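Local structure of phosphoserine phosphatase (Thermococcus onnurineus, 4AP9) at residues G172-R177 / D183-D188; G103-V108 / Q132-R137; G116-A121 / K146-G151; V88-E93 / D194-L199. The protein probably hydrolyses L-phosphoserine to L-serine and phosphate with the help of magnesium, the last step of serine biosynthesis. One frame throughout, in Å; residues are numbered along the deposited sequence.

Contact 1 (G172-R177 / D183-D188)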
loop_
_atom_site.group_PDB
_atom_site.type_symbol
_atom_site.label_atom_id
_atom_site.label_comp_id
_atom_site.label_asym_id
_atom_site.label_seq_id
_atom_site.Cartn_x
_atom_site.Cartn_y
_atom_site.Cartn_z
ATOM N N GLY A 172 -22.678 -0.335 9.998
ATOM C CA GLY A 172 -23.692 -0.732 9.045
ATOM C C GLY A 172 -25.002 -1.034 9.741
ATOM O O GLY A 172 -25.006 -1.614 10.819
ATOM N N ILE A 173 -26.108 -0.604 9.137
ATOM C CA ILE A 173 -27.428 -0.848 9.690
ATOM C C ILE A 173 -28.294 -1.513 8.638
ATOM O O ILE A 173 -28.480 -0.982 7.541
ATOM C CB ILE A 173 -28.144 0.455 10.099
ATOM C CG1 ILE A 173 -27.275 1.266 11.054
ATOM C CG2 ILE A 173 -29.493 0.148 10.757
ATOM C CD1 ILE A 173 -27.867 2.636 11.415
ATOM N N ALA A 174 -28.839 -2.673 8.989
ATOM C CA ALA A 174 -29.801 -3.360 8.133
ATOM C C ALA A 174 -31.227 -3.008 8.536
ATOM O O ALA A 174 -31.496 -2.742 9.703
ATOM C CB ALA A 174 -29.582 -4.872 8.196
ATOM N N VAL A 175 -32.139 -2.996 7.565
ATOM C CA VAL A 175 -33.538 -2.699 7.834
ATOM C C VAL A 175 -34.474 -3.847 7.467
ATOM O O VAL A 175 -34.537 -4.251 6.310
ATOM C CB VAL A 175 -34.005 -1.488 7.025
ATOM C CG1 VAL A 175 -35.459 -1.165 7.353
ATOM C CG2 VAL A 175 -33.100 -0.287 7.292
ATOM N N GLY A 176 -35.203 -4.365 8.451
ATOM C CA GLY A 176 -36.161 -5.426 8.186
ATOM C C GLY A 176 -35.809 -6.898 8.035
ATOM O O GLY A 176 -36.682 -7.765 8.115
ATOM N N ARG A 177 -34.523 -7.185 7.833
ATOM C CA ARG A 177 -34.066 -8.573 7.698
ATOM C C ARG A 177 -32.563 -8.415 7.888
ATOM O O ARG A 177 -31.939 -7.509 7.328
ATOM C CB ARG A 177 -34.362 -9.538 6.542
ATOM C CG ARG A 177 -35.807 -10.063 6.556
ATOM C CD ARG A 177 -36.174 -10.741 5.240
ATOM N NE ARG A 177 -35.276 -11.846 4.934
ATOM C CZ ARG A 177 -35.171 -12.423 3.743
ATOM N NH1 ARG A 177 -35.902 -11.987 2.723
ATOM N NH2 ARG A 177 -34.316 -13.419 3.568
ATOM N N ASP A 183 -23.821 -4.144 11.488
ATOM C CA ASP A 183 -23.678 -4.101 12.947
ATOM C C ASP A 183 -25.025 -4.148 13.666
ATOM O O ASP A 183 -25.159 -4.760 14.733
ATOM C CB ASP A 183 -22.955 -2.822 13.375
ATOM C CG ASP A 183 -21.558 -2.729 12.810
ATOM O OD1 ASP A 183 -20.690 -3.510 13.242
ATOM O OD2 ASP A 183 -21.328 -1.889 11.923
ATOM N N LEU A 184 -26.002 -3.466 13.089
ATOM C CA LEU A 184 -27.298 -3.257 13.708
ATOM C C LEU A 184 -28.417 -3.694 12.782
ATOM O O LEU A 184 -28.261 -3.678 11.561
ATOM C CB LEU A 184 -27.475 -1.772 14.031
ATOM C CG LEU A 184 -26.409 -1.199 14.951
ATOM C CD1 LEU A 184 -26.291 0.314 14.805
ATOM C CD2 LEU A 184 -26.750 -1.591 16.372
ATOM N N LEU A 185 -29.550 -4.076 13.372
ATOM C CA LEU A 185 -30.769 -4.349 12.613
ATOM C C LEU A 185 -31.902 -3.522 13.201
ATOM O O LEU A 185 -32.209 -3.660 14.377
ATOM C CB LEU A 185 -31.129 -5.840 12.692
ATOM C CG LEU A 185 -32.430 -6.277 12.004
ATOM C CD1 LEU A 185 -32.301 -6.176 10.494
ATOM C CD2 LEU A 185 -32.820 -7.709 12.391
ATOM N N VAL A 186 -32.513 -2.658 12.397
ATOM C CA VAL A 186 -33.699 -1.923 12.824
ATOM C C VAL A 186 -34.942 -2.483 12.146
ATOM O O VAL A 186 -34.858 -3.055 11.061
ATOM C CB VAL A 186 -33.572 -0.416 12.561
ATOM C CG1 VAL A 186 -32.514 0.173 13.471
ATOM C CG2 VAL A 186 -33.233 -0.152 11.089
ATOM N N LYS A 187 -36.097 -2.320 12.785
ATOM C CA LYS A 187 -37.320 -2.986 12.328
ATOM C C LYS A 187 -37.852 -2.484 10.993
ATOM O O LYS A 187 -38.382 -3.262 10.201
ATOM C CB LYS A 187 -38.434 -2.863 13.374
ATOM C CG LYS A 187 -38.200 -3.660 14.642
ATOM C CD LYS A 187 -39.423 -3.581 15.556
ATOM C CE LYS A 187 -39.141 -4.148 16.940
ATOM N NZ LYS A 187 -40.302 -3.941 17.857
ATOM N N ASP A 188 -37.735 -1.182 10.759
ATOM C CA ASP A 188 -38.319 -0.559 9.583
ATOM C C ASP A 188 -37.777 0.858 9.474
ATOM O O ASP A 188 -36.982 1.284 10.306
ATOM C CB ASP A 188 -39.850 -0.545 9.680
ATOM C CG ASP A 188 -40.350 0.054 10.986
ATOM O OD1 ASP A 188 -39.634 0.892 11.578
ATOM O OD2 ASP A 188 -41.468 -0.311 11.422
#
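I173, A174 and V175 pair with L184, L185 and V186 in parallel register, the axes of strands 172-175 and 184-186 approaching to 4.6 Å with their N-to-C directions 32° apart. A174 bonds to strand 184-186 through its N, to L184 O at 2.8 Å, and its O, from V186 N at 2.9 Å. G176 N then closes the series on V186 O. At the other end G172 O takes L184 N at 3.1 Å and, weakly, D183 N. D183 OD2 accepts G172 N at 2.8 Å through its anti lone pair, turned away from OD1. CG of D183 lies beside its own backbone N (chi1 -61°), which swings the carboxylate to the head of the neighbouring strand. With an alanine here, G172 N would probably lose this acceptor and the strand pair's start be less firmly tied.

The pair forms one edge of the Rossmann-like sheet of the haloacid dehalogenase fold. Strand 184-186 is outermost within the chain, and I173 and V175 also bond to strand 153-157. On the face toward helix 189-197, V186 CG2 touches I173 CG2 and V175 CG2, each at 3.8 Å, in directions roughly at right angles. I173 and L184 both rest on F195 of that helix. On the other face L185, CG anti to its backbone N (chi1 177°), sets CD1 3.8 Å from A174 CB and near the backbone of R177.

Contact 2 (G103-V108 / Q132-R137); sequences GSFEEV and QGIRLR
E106 OE2 is gripped from two directions: R137 NH1 meets it in a salt bridge at 2.9 Å, and the backbone N of A121 bonds to it as well. R137 NH1 comes as a single contact, not as a two-pronged clasp. OE2 lies near the guanidinium plane, at its edge, but the carboxylate plane is turned 82° to it, and E106 OE1 is 4.1 Å from the same NH1. That second oxygen is taken by R123 NE in another salt bridge. R137 NH1 in turn bonds to A121 O, so the E106 and R137 side chains both dock on the backbone of one residue. R137 bends at chi3 (62°), and its chain crosses that of E106 at about a right angle, with NH1 presented to OE2.

The apolar half of the contact is F105 against I134. Ring atom CE1 of F105 lies 3.8 Å from I134 CG1 and 4.0 Å from I134 CD1, approached obliquely. I134 sends CG1 anti to its backbone N (chi1 -173°), and the extended branch ends beside the ring. F105 also meets F25 and F71 edge to face, which probably limits how far the ring can turn.

Segment 103-108 follows strand 97-102, whose last residue, S102, sits where haloacid dehalogenase phosphatases carry their motif II serine. Strand 130-135 is the sheet's edge within the chain and pairs onward with a strand of the third subunit. Two arginines, R137 and R123, thus face the buried carboxylate of E106, a balance that probably keeps E106 ionised and pins the loop to the hairpin of 118-127 and 130-135.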
loop_
_atom_site.group_PDB
_atom_site.type_symbol
_atom_site.label_atom_id
_atom_site.label_comp_id
_atom_site.label_asym_id
_atom_site.label_seq_id
_atom_site.Cartn_x
_atom_site.Cartn_y
_atom_site.Cartn_z
ATOM N N GLY A 103 -28.735 -0.797 -7.303
ATOM C CA GLY A 103 -28.369 -1.599 -8.463
ATOM C C GLY A 103 -29.466 -1.615 -9.521
ATOM O O GLY A 103 -29.303 -2.212 -10.591
ATOM N N SER A 104 -30.589 -0.967 -9.210
ATOM C CA SER A 104 -31.674 -0.815 -10.170
ATOM C C SER A 104 -31.449 0.445 -11.004
ATOM O O SER A 104 -30.417 1.119 -10.867
ATOM C CB SER A 104 -33.021 -0.591 -9.468
ATOM O OG SER A 104 -34.107 -0.751 -10.385
ATOM N N PHE A 105 -32.431 0.754 -11.851
ATOM C CA PHE A 105 -32.309 1.813 -12.854
ATOM C C PHE A 105 -32.551 3.249 -12.394
ATOM O O PHE A 105 -33.559 3.542 -11.752
ATOM C CB PHE A 105 -33.269 1.451 -14.001
ATOM C CG PHE A 105 -32.969 0.125 -14.647
ATOM C CD1 PHE A 105 -31.980 0.013 -15.604
ATOM C CD2 PHE A 105 -33.677 -1.017 -14.294
ATOM C CE1 PHE A 105 -31.699 -1.195 -16.190
ATOM C CE2 PHE A 105 -33.397 -2.232 -14.887
ATOM C CZ PHE A 105 -32.405 -2.325 -15.829
ATOM N N GLU A 106 -31.622 4.146 -12.717
ATOM C CA GLU A 106 -31.780 5.559 -12.383
ATOM C C GLU A 106 -33.070 6.132 -12.947
ATOM O O GLU A 106 -33.664 7.035 -12.358
ATOM C CB GLU A 106 -30.600 6.384 -12.912
ATOM C CG GLU A 106 -29.325 6.214 -12.078
ATOM C CD GLU A 106 -28.304 7.313 -12.328
ATOM O OE1 GLU A 106 -28.560 8.175 -13.204
ATOM O OE2 GLU A 106 -27.249 7.313 -11.634
ATOM N N GLU A 107 -33.486 5.608 -14.099
ATOM C CA GLU A 107 -34.632 6.129 -14.826
ATOM C C GLU A 107 -35.910 5.878 -14.028
ATOM O O GLU A 107 -36.818 6.718 -13.985
ATOM C CB GLU A 107 -34.701 5.502 -16.231
ATOM C CG GLU A 107 -33.477 5.820 -17.143
ATOM C CD GLU A 107 -32.318 4.805 -17.030
ATOM O OE1 GLU A 107 -32.262 4.038 -16.049
ATOM O OE2 GLU A 107 -31.475 4.756 -17.953
ATOM N N VAL A 108 -35.957 4.726 -13.375
ATOM C CA VAL A 108 -37.084 4.366 -12.526
ATOM C C VAL A 108 -36.999 5.006 -11.128
ATOM O O VAL A 108 -38.021 5.352 -10.524
ATOM C CB VAL A 108 -37.178 2.846 -12.410
ATOM C CG1 VAL A 108 -38.205 2.445 -11.388
ATOM C CG2 VAL A 108 -37.529 2.259 -13.763
ATOM N N GLN A 132 -33.059 -2.492 -24.615
ATOM C CA GLN A 132 -32.046 -3.388 -25.168
ATOM C C GLN A 132 -31.143 -4.064 -24.133
ATOM O O GLN A 132 -30.673 -5.169 -24.365
ATOM C CB GLN A 132 -31.181 -2.660 -26.204
ATOM C CG GLN A 132 -31.875 -2.432 -27.528
ATOM C CD GLN A 132 -32.802 -3.566 -27.896
ATOM O OE1 GLN A 132 -32.418 -4.739 -27.879
ATOM N NE2 GLN A 132 -34.043 -3.223 -28.224
ATOM N N GLY A 133 -30.897 -3.406 -23.005
ATOM C CA GLY A 133 -30.006 -3.969 -22.003
ATOM C C GLY A 133 -29.672 -3.003 -20.884
ATOM O O GLY A 133 -30.303 -1.947 -20.748
ATOM N N ILE A 134 -28.691 -3.382 -20.068
ATOM C CA ILE A 134 -28.315 -2.599 -18.893
ATOM C C ILE A 134 -26.910 -2.004 -19.027
ATOM O O ILE A 134 -26.012 -2.640 -19.568
ATOM C CB ILE A 134 -28.387 -3.465 -17.617
ATOM C CG1 ILE A 134 -28.175 -2.614 -16.352
ATOM C CG2 ILE A 134 -27.402 -4.619 -17.696
ATOM C CD1 ILE A 134 -28.536 -3.354 -15.043
ATOM N N ARG A 135 -26.743 -0.779 -18.550
ATOM C CA ARG A 135 -25.421 -0.193 -18.394
ATOM C C ARG A 135 -25.029 -0.424 -16.949
ATOM O O ARG A 135 -25.637 0.164 -16.052
ATOM C CB ARG A 135 -25.440 1.320 -18.651
ATOM C CG ARG A 135 -25.929 1.760 -20.023
ATOM C CD ARG A 135 -25.528 3.229 -20.283
ATOM N NE ARG A 135 -26.467 3.902 -21.180
ATOM C CZ ARG A 135 -26.430 3.801 -22.511
ATOM N NH1 ARG A 135 -25.501 3.042 -23.093
ATOM N NH2 ARG A 135 -27.324 4.442 -23.264
ATOM N N LEU A 136 -24.032 -1.278 -16.721
ATOM C CA LEU A 136 -23.550 -1.560 -15.372
ATOM C C LEU A 136 -22.525 -0.506 -14.998
ATOM O O LEU A 136 -21.447 -0.444 -15.585
ATOM C CB LEU A 136 -22.899 -2.950 -15.293
ATOM C CG LEU A 136 -23.766 -4.185 -15.536
ATOM C CD1 LEU A 136 -22.925 -5.450 -15.388
ATOM C CD2 LEU A 136 -24.948 -4.230 -14.576
ATOM N N ARG A 137 -22.869 0.338 -14.037
ATOM C CA ARG A 137 -22.076 1.542 -13.803
ATOM C C ARG A 137 -21.144 1.412 -12.606
ATOM O O ARG A 137 -20.329 2.301 -12.330
ATOM C CB ARG A 137 -23.017 2.732 -13.673
ATOM C CG ARG A 137 -23.906 2.867 -14.912
ATOM C CD ARG A 137 -24.740 4.130 -14.908
ATOM N NE ARG A 137 -23.901 5.324 -14.910
ATOM C CZ ARG A 137 -24.019 6.310 -14.028
ATOM N NH1 ARG A 137 -24.944 6.245 -13.084
ATOM N NH2 ARG A 137 -23.221 7.364 -14.095
#

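Contact 3 (G116-A121 / K146-G151)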
loop_
_atom_site.group_PDB
_atom_site.type_symbol
_atom_site.label_atom_id
_atom_site.label_comp_id
_atom_site.label_asym_id
_atom_site.label_seq_id
_atom_site.Cartn_x
_atom_site.Cartn_y
_atom_site.Cartn_z
ATOM N N GLY A 116 -30.600 13.097 -2.114
ATOM C CA GLY A 116 -29.323 13.062 -1.430
ATOM C C GLY A 116 -28.338 14.074 -1.980
ATOM O O GLY A 116 -28.678 14.900 -2.830
ATOM N N ASP A 117 -27.118 14.023 -1.463
ATOM C CA ASP A 117 -26.031 14.852 -1.954
ATOM C C ASP A 117 -25.396 14.249 -3.204
ATOM O O ASP A 117 -24.938 14.975 -4.092
ATOM C CB ASP A 117 -25.008 15.057 -0.836
ATOM C CG ASP A 117 -25.599 15.820 0.343
ATOM O OD1 ASP A 117 -26.178 16.903 0.106
ATOM O OD2 ASP A 117 -25.528 15.335 1.494
ATOM N N GLU A 118 -25.356 12.918 -3.263
ATOM C CA GLU A 118 -24.952 12.203 -4.467
ATOM C C GLU A 118 -25.922 11.050 -4.740
ATOM O O GLU A 118 -26.549 10.508 -3.825
ATOM C CB GLU A 118 -23.520 11.659 -4.359
ATOM C CG GLU A 118 -22.453 12.734 -4.206
ATOM C CD GLU A 118 -21.047 12.203 -4.440
ATOM O OE1 GLU A 118 -20.831 11.483 -5.431
ATOM O OE2 GLU A 118 -20.143 12.521 -3.638
ATOM N N PHE A 119 -26.042 10.676 -5.999
ATOM C CA PHE A 119 -26.967 9.618 -6.397
ATOM C C PHE A 119 -26.267 8.730 -7.413
ATOM O O PHE A 119 -25.638 9.229 -8.345
ATOM C CB PHE A 119 -28.219 10.268 -7.007
ATOM C CG PHE A 119 -29.223 9.293 -7.592
ATOM C CD1 PHE A 119 -30.073 8.569 -6.770
ATOM C CD2 PHE A 119 -29.343 9.140 -8.965
ATOM C CE1 PHE A 119 -31.015 7.682 -7.318
ATOM C CE2 PHE A 119 -30.278 8.260 -9.515
ATOM C CZ PHE A 119 -31.110 7.529 -8.685
HETATM N N MSE A 120 -26.367 7.413 -7.246
HETATM C CA MSE A 120 -25.794 6.482 -8.216
HETATM C C MSE A 120 -26.617 5.212 -8.369
HETATM O O MSE A 120 -26.902 4.528 -7.389
HETATM C CB MSE A 120 -24.381 6.060 -7.813
HETATM C CG MSE A 120 -23.852 4.858 -8.607
HETATM SE SE MSE A 120 -23.379 5.327 -10.443
HETATM C CE MSE A 120 -22.576 7.006 -9.990
ATOM N N ALA A 121 -26.961 4.885 -9.610
ATOM C CA ALA A 121 -27.555 3.587 -9.916
ATOM C C ALA A 121 -27.161 3.178 -11.329
ATOM O O ALA A 121 -26.442 3.900 -12.024
ATOM C CB ALA A 121 -29.082 3.635 -9.784
ATOM N N LYS A 146 -15.724 2.170 -2.459
ATOM C CA LYS A 146 -14.312 2.557 -2.554
ATOM C C LYS A 146 -14.154 4.021 -2.954
ATOM O O LYS A 146 -13.107 4.625 -2.738
ATOM C CB LYS A 146 -13.570 1.669 -3.555
ATOM C CG LYS A 146 -13.374 0.231 -3.116
ATOM C CD LYS A 146 -12.597 -0.535 -4.177
ATOM C CE LYS A 146 -12.256 -1.944 -3.726
ATOM N NZ LYS A 146 -11.558 -2.728 -4.798
ATOM N N ARG A 147 -15.203 4.579 -3.554
ATOM C CA ARG A 147 -15.244 5.991 -3.916
ATOM C C ARG A 147 -15.054 6.903 -2.695
ATOM O O ARG A 147 -14.571 8.034 -2.804
ATOM C CB ARG A 147 -16.610 6.245 -4.548
ATOM C CG ARG A 147 -16.770 7.553 -5.241
ATOM C CD ARG A 147 -17.988 7.479 -6.151
ATOM N NE ARG A 147 -17.697 6.788 -7.405
ATOM C CZ ARG A 147 -18.189 7.177 -8.580
ATOM N NH1 ARG A 147 -18.993 8.231 -8.632
ATOM N NH2 ARG A 147 -17.892 6.515 -9.695
ATOM N N PHE A 148 -15.437 6.389 -1.530
ATOM C CA PHE A 148 -15.400 7.146 -0.292
ATOM C C PHE A 148 -14.403 6.550 0.700
ATOM O O PHE A 148 -14.583 6.645 1.906
ATOM C CB PHE A 148 -16.819 7.196 0.289
ATOM C CG PHE A 148 -17.840 7.615 -0.725
ATOM C CD1 PHE A 148 -17.940 8.940 -1.106
ATOM C CD2 PHE A 148 -18.657 6.682 -1.334
ATOM C CE1 PHE A 148 -18.859 9.336 -2.064
ATOM C CE2 PHE A 148 -19.569 7.067 -2.299
ATOM C CZ PHE A 148 -19.675 8.385 -2.663
ATOM N N ARG A 149 -13.337 5.957 0.176
ATOM C CA ARG A 149 -12.373 5.243 1.002
ATOM C C ARG A 149 -11.545 6.174 1.879
ATOM O O ARG A 149 -10.980 5.736 2.869
ATOM C CB ARG A 149 -11.445 4.393 0.133
ATOM C CG ARG A 149 -10.571 5.210 -0.814
ATOM C CD ARG A 149 -9.845 4.327 -1.829
ATOM N NE ARG A 149 -8.776 3.524 -1.235
ATOM C CZ ARG A 149 -7.495 3.883 -1.221
ATOM N NH1 ARG A 149 -7.116 5.039 -1.756
ATOM N NH2 ARG A 149 -6.590 3.088 -0.666
ATOM N N ASP A 150 -11.480 7.453 1.530
ATOM C CA ASP A 150 -10.645 8.379 2.287
ATOM C C ASP A 150 -11.287 8.894 3.571
ATOM O O ASP A 150 -10.643 9.576 4.362
ATOM C CB ASP A 150 -10.181 9.535 1.398
ATOM C CG ASP A 150 -9.263 9.071 0.295
ATOM O OD1 ASP A 150 -8.324 8.311 0.607
ATOM O OD2 ASP A 150 -9.483 9.448 -0.882
ATOM N N GLY A 151 -12.556 8.559 3.790
ATOM C CA GLY A 151 -13.209 8.945 5.020
ATOM C C GLY A 151 -13.986 7.799 5.630
ATOM O O GLY A 151 -13.819 6.637 5.235
HETATM O O HOH W 1 -20.976 9.048 -6.458
#
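The ring of F148 receives E118 at its edge: E118 OE2 lies in the ring plane, 3.8 Å from CE1, with the carboxylate turned 65° to the ring. Over one face of the same ring stands R147 CB, 3.8 Å above the plane and shifted toward the rim. The F148 side chain also packs on K97 and V99 of strand 97-102, next to strand 118-127 in the sheet.

Beyond the ring, R147 runs out with CG anti to its backbone N (chi1 -168°) and brings its guanidinium to M120, a selenomethionine in this crystal. M120 CE approaches NH1 obliquely at 4.0 Å. E118 and R147 do not bond directly within the chain, for E118 OE1 and R147 NH1 are 4.9 Å apart. A water bridges them, donating to E118 OE1 at 2.6 Å and accepting from R147 NH1 at 3.1 Å.

Their direct charge partners lie further out: K97 holds E118 OE2, and salt bridges run both ways between E118 and R147 of this chain and R147 and E118 of the third subunit. The chemistry implies a charge network across the interface, in which E118 meets K97 and R147 of the third subunit directly and its own R147 through water; this probably favours the ionised form of E118.

Contact 4 (V88-E93 / D194-L199); sequences VETLRE and DFIKNL
Helices 82-93 and 189-197 lie side by side on one flank of the Rossmann-like sheet, and T90 and L91 of the first meet I196 and K197 of the second. The nearest backbone pairs are T90 with K197, CA to CA 6.5 Å, and L91 with I196, 6.6 Å. I196 CG2 is the hub: it sits 3.8 Å from both T90 CG2 and L91 CD2, so this methyl settles between two successive side chains of the facing helix. L91 CD2 also reaches I196 CD1, at 4.0 Å, and thus touches both branches of the isoleucine. Were I196 replaced by an alanine, a gap would probably open against T90 CG2 and L91 CD2, leaving the leucine freer to turn.

Below this layer L91 rests on A12, I14 and V98, residues of strands 11-15 and 97-102, so the helix pair joins the central strands to the C-terminal helix. T90 splits its role by its torsion. CG2 is anti to the backbone N (chi1 -56° for OG1) and faces the other helix, where K197 CG also meets it at 3.8 Å, whereas OG1 bonds back to E86 O of its own helix. K197 lends its aliphatic stem to the packing, then bends at chi3 (-79°) and carries NZ to a salt bridge with E86. The link from K197 NZ to D194 OD1 within its own helix is long, at 3.8 Å.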
loop_
_atom_site.group_PDB
_atom_site.type_symbol
_atom_site.label_atom_id
_atom_site.label_comp_id
_atom_site.label_asym_id
_atom_site.label_seq_id
_atom_site.Cartn_x
_atom_site.Cartn_y
_atom_site.Cartn_z
ATOM N N VAL A 88 -33.195 11.483 5.307
ATOM C CA VAL A 88 -32.130 12.186 4.607
ATOM C C VAL A 88 -31.858 13.563 5.191
ATOM O O VAL A 88 -30.709 13.961 5.353
ATOM C CB VAL A 88 -32.431 12.289 3.099
ATOM C CG1 VAL A 88 -31.452 13.237 2.416
ATOM C CG2 VAL A 88 -32.388 10.896 2.463
ATOM N N GLU A 89 -32.910 14.297 5.528
ATOM C CA GLU A 89 -32.711 15.624 6.116
ATOM C C GLU A 89 -32.049 15.557 7.504
ATOM O O GLU A 89 -31.225 16.415 7.856
ATOM C CB GLU A 89 -34.029 16.399 6.168
ATOM C CG GLU A 89 -34.554 16.758 4.789
ATOM C CD GLU A 89 -35.886 17.484 4.818
ATOM O OE1 GLU A 89 -36.511 17.579 5.899
ATOM O OE2 GLU A 89 -36.308 17.955 3.743
ATOM N N THR A 90 -32.405 14.538 8.280
ATOM C CA THR A 90 -31.844 14.359 9.610
ATOM C C THR A 90 -30.374 13.945 9.545
ATOM O O THR A 90 -29.537 14.466 10.287
ATOM C CB THR A 90 -32.637 13.329 10.412
ATOM O OG1 THR A 90 -34.014 13.731 10.459
ATOM C CG2 THR A 90 -32.087 13.237 11.849
ATOM N N LEU A 91 -30.065 13.009 8.652
ATOM C CA LEU A 91 -28.675 12.672 8.371
ATOM C C LEU A 91 -27.819 13.913 8.111
ATOM O O LEU A 91 -26.721 14.041 8.658
ATOM C CB LEU A 91 -28.592 11.715 7.187
ATOM C CG LEU A 91 -28.963 10.279 7.539
ATOM C CD1 LEU A 91 -29.300 9.482 6.275
ATOM C CD2 LEU A 91 -27.839 9.617 8.312
ATOM N N ARG A 92 -28.303 14.825 7.276
ATOM C CA ARG A 92 -27.564 16.071 7.056
ATOM C C ARG A 92 -27.401 16.895 8.330
ATOM O O ARG A 92 -26.320 17.416 8.590
ATOM C CB ARG A 92 -28.224 16.933 5.994
ATOM C CG ARG A 92 -28.051 16.423 4.600
ATOM C CD ARG A 92 -28.281 17.557 3.625
ATOM N NE ARG A 92 -28.400 17.058 2.266
ATOM C CZ ARG A 92 -29.559 16.775 1.684
ATOM N NH1 ARG A 92 -30.695 16.948 2.345
ATOM N NH2 ARG A 92 -29.585 16.326 0.439
ATOM N N GLU A 93 -28.473 17.027 9.109
ATOM C CA GLU A 93 -28.394 17.740 10.383
ATOM C C GLU A 93 -27.317 17.125 11.268
ATOM O O GLU A 93 -26.599 17.833 11.984
ATOM C CB GLU A 93 -29.729 17.691 11.128
ATOM C CG GLU A 93 -30.881 18.399 10.445
ATOM C CD GLU A 93 -32.163 18.300 11.251
ATOM O OE1 GLU A 93 -32.084 18.324 12.501
ATOM O OE2 GLU A 93 -33.247 18.197 10.635
ATOM N N ASP A 194 -35.655 7.129 13.796
ATOM C CA ASP A 194 -35.533 7.351 15.236
ATOM C C ASP A 194 -34.102 7.175 15.711
ATOM O O ASP A 194 -33.620 7.932 16.552
ATOM C CB ASP A 194 -36.456 6.413 16.007
ATOM C CG ASP A 194 -37.906 6.833 15.919
ATOM O OD1 ASP A 194 -38.165 8.003 15.553
ATOM O OD2 ASP A 194 -38.786 5.995 16.212
ATOM N N PHE A 195 -33.425 6.173 15.165
ATOM C CA PHE A 195 -32.031 5.948 15.492
ATOM C C PHE A 195 -31.163 7.138 15.081
ATOM O O PHE A 195 -30.361 7.647 15.858
ATOM C CB PHE A 195 -31.525 4.661 14.834
ATOM C CG PHE A 195 -30.091 4.353 15.152
ATOM C CD1 PHE A 195 -29.759 3.615 16.276
ATOM C CD2 PHE A 195 -29.071 4.819 14.338
ATOM C CE1 PHE A 195 -28.438 3.345 16.573
ATOM C CE2 PHE A 195 -27.747 4.549 14.633
ATOM C CZ PHE A 195 -27.434 3.810 15.744
ATOM N N ILE A 196 -31.315 7.587 13.845
ATOM C CA ILE A 196 -30.522 8.707 13.379
ATOM C C ILE A 196 -30.843 9.972 14.169
ATOM O O ILE A 196 -29.960 10.790 14.423
ATOM C CB ILE A 196 -30.716 8.945 11.872
ATOM C CG1 ILE A 196 -30.251 7.716 11.095
ATOM C CG2 ILE A 196 -29.955 10.181 11.426
ATOM C CD1 ILE A 196 -28.827 7.294 11.402
ATOM N N LYS A 197 -32.100 10.119 14.578
ATOM C CA LYS A 197 -32.498 11.304 15.336
ATOM C C LYS A 197 -31.803 11.326 16.698
ATOM O O LYS A 197 -31.576 12.390 17.272
ATOM C CB LYS A 197 -34.024 11.378 15.497
ATOM C CG LYS A 197 -34.725 12.129 14.374
ATOM C CD LYS A 197 -36.198 12.393 14.686
ATOM C CE LYS A 197 -37.066 11.172 14.439
ATOM N NZ LYS A 197 -38.511 11.566 14.261
ATOM N N ASN A 198 -31.450 10.143 17.193
ATOM C CA ASN A 198 -30.721 10.019 18.458
ATOM C C ASN A 198 -29.231 10.348 18.384
ATOM O O ASN A 198 -28.558 10.365 19.413
ATOM C CB ASN A 198 -30.864 8.608 19.011
ATOM C CG ASN A 198 -31.969 8.486 20.026
ATOM O OD1 ASN A 198 -32.451 9.486 20.566
ATOM N ND2 ASN A 198 -32.371 7.251 20.309
ATOM N N LEU A 199 -28.701 10.588 17.186
ATOM C CA LEU A 199 -27.270 10.853 17.053
ATOM C C LEU A 199 -26.815 12.216 17.594
ATOM O O LEU A 199 -27.542 13.215 17.531
ATOM C CB LEU A 199 -26.797 10.677 15.605
ATOM C CG LEU A 199 -26.918 9.283 14.989
ATOM C CD1 LEU A 199 -26.464 9.334 13.538
ATOM C CD2 LEU A 199 -26.110 8.253 15.763
#

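Contact 4 is the outer bracket along the chain: its first segment precedes all the others and its second follows them. Inside it, contacts 2 and 3 interlock, their segments alternating, and contact 1 comes after both. Contacts 1, 2 and 3 reach the same sheet. Contacts 1 and 2, their centres 26 Å apart, lie on opposite sides of the chain's centre, toward the two edges of that sheet. Contacts 2 and 3 meet through strand 118-127, contacts 1 and 4 through F195 of helix 189-197, and contacts 3 and 4 through a salt bridge of D117 with R92. One continuous framework therefore spans the domain, and contacts 2 and 3 both extend it to the third subunit.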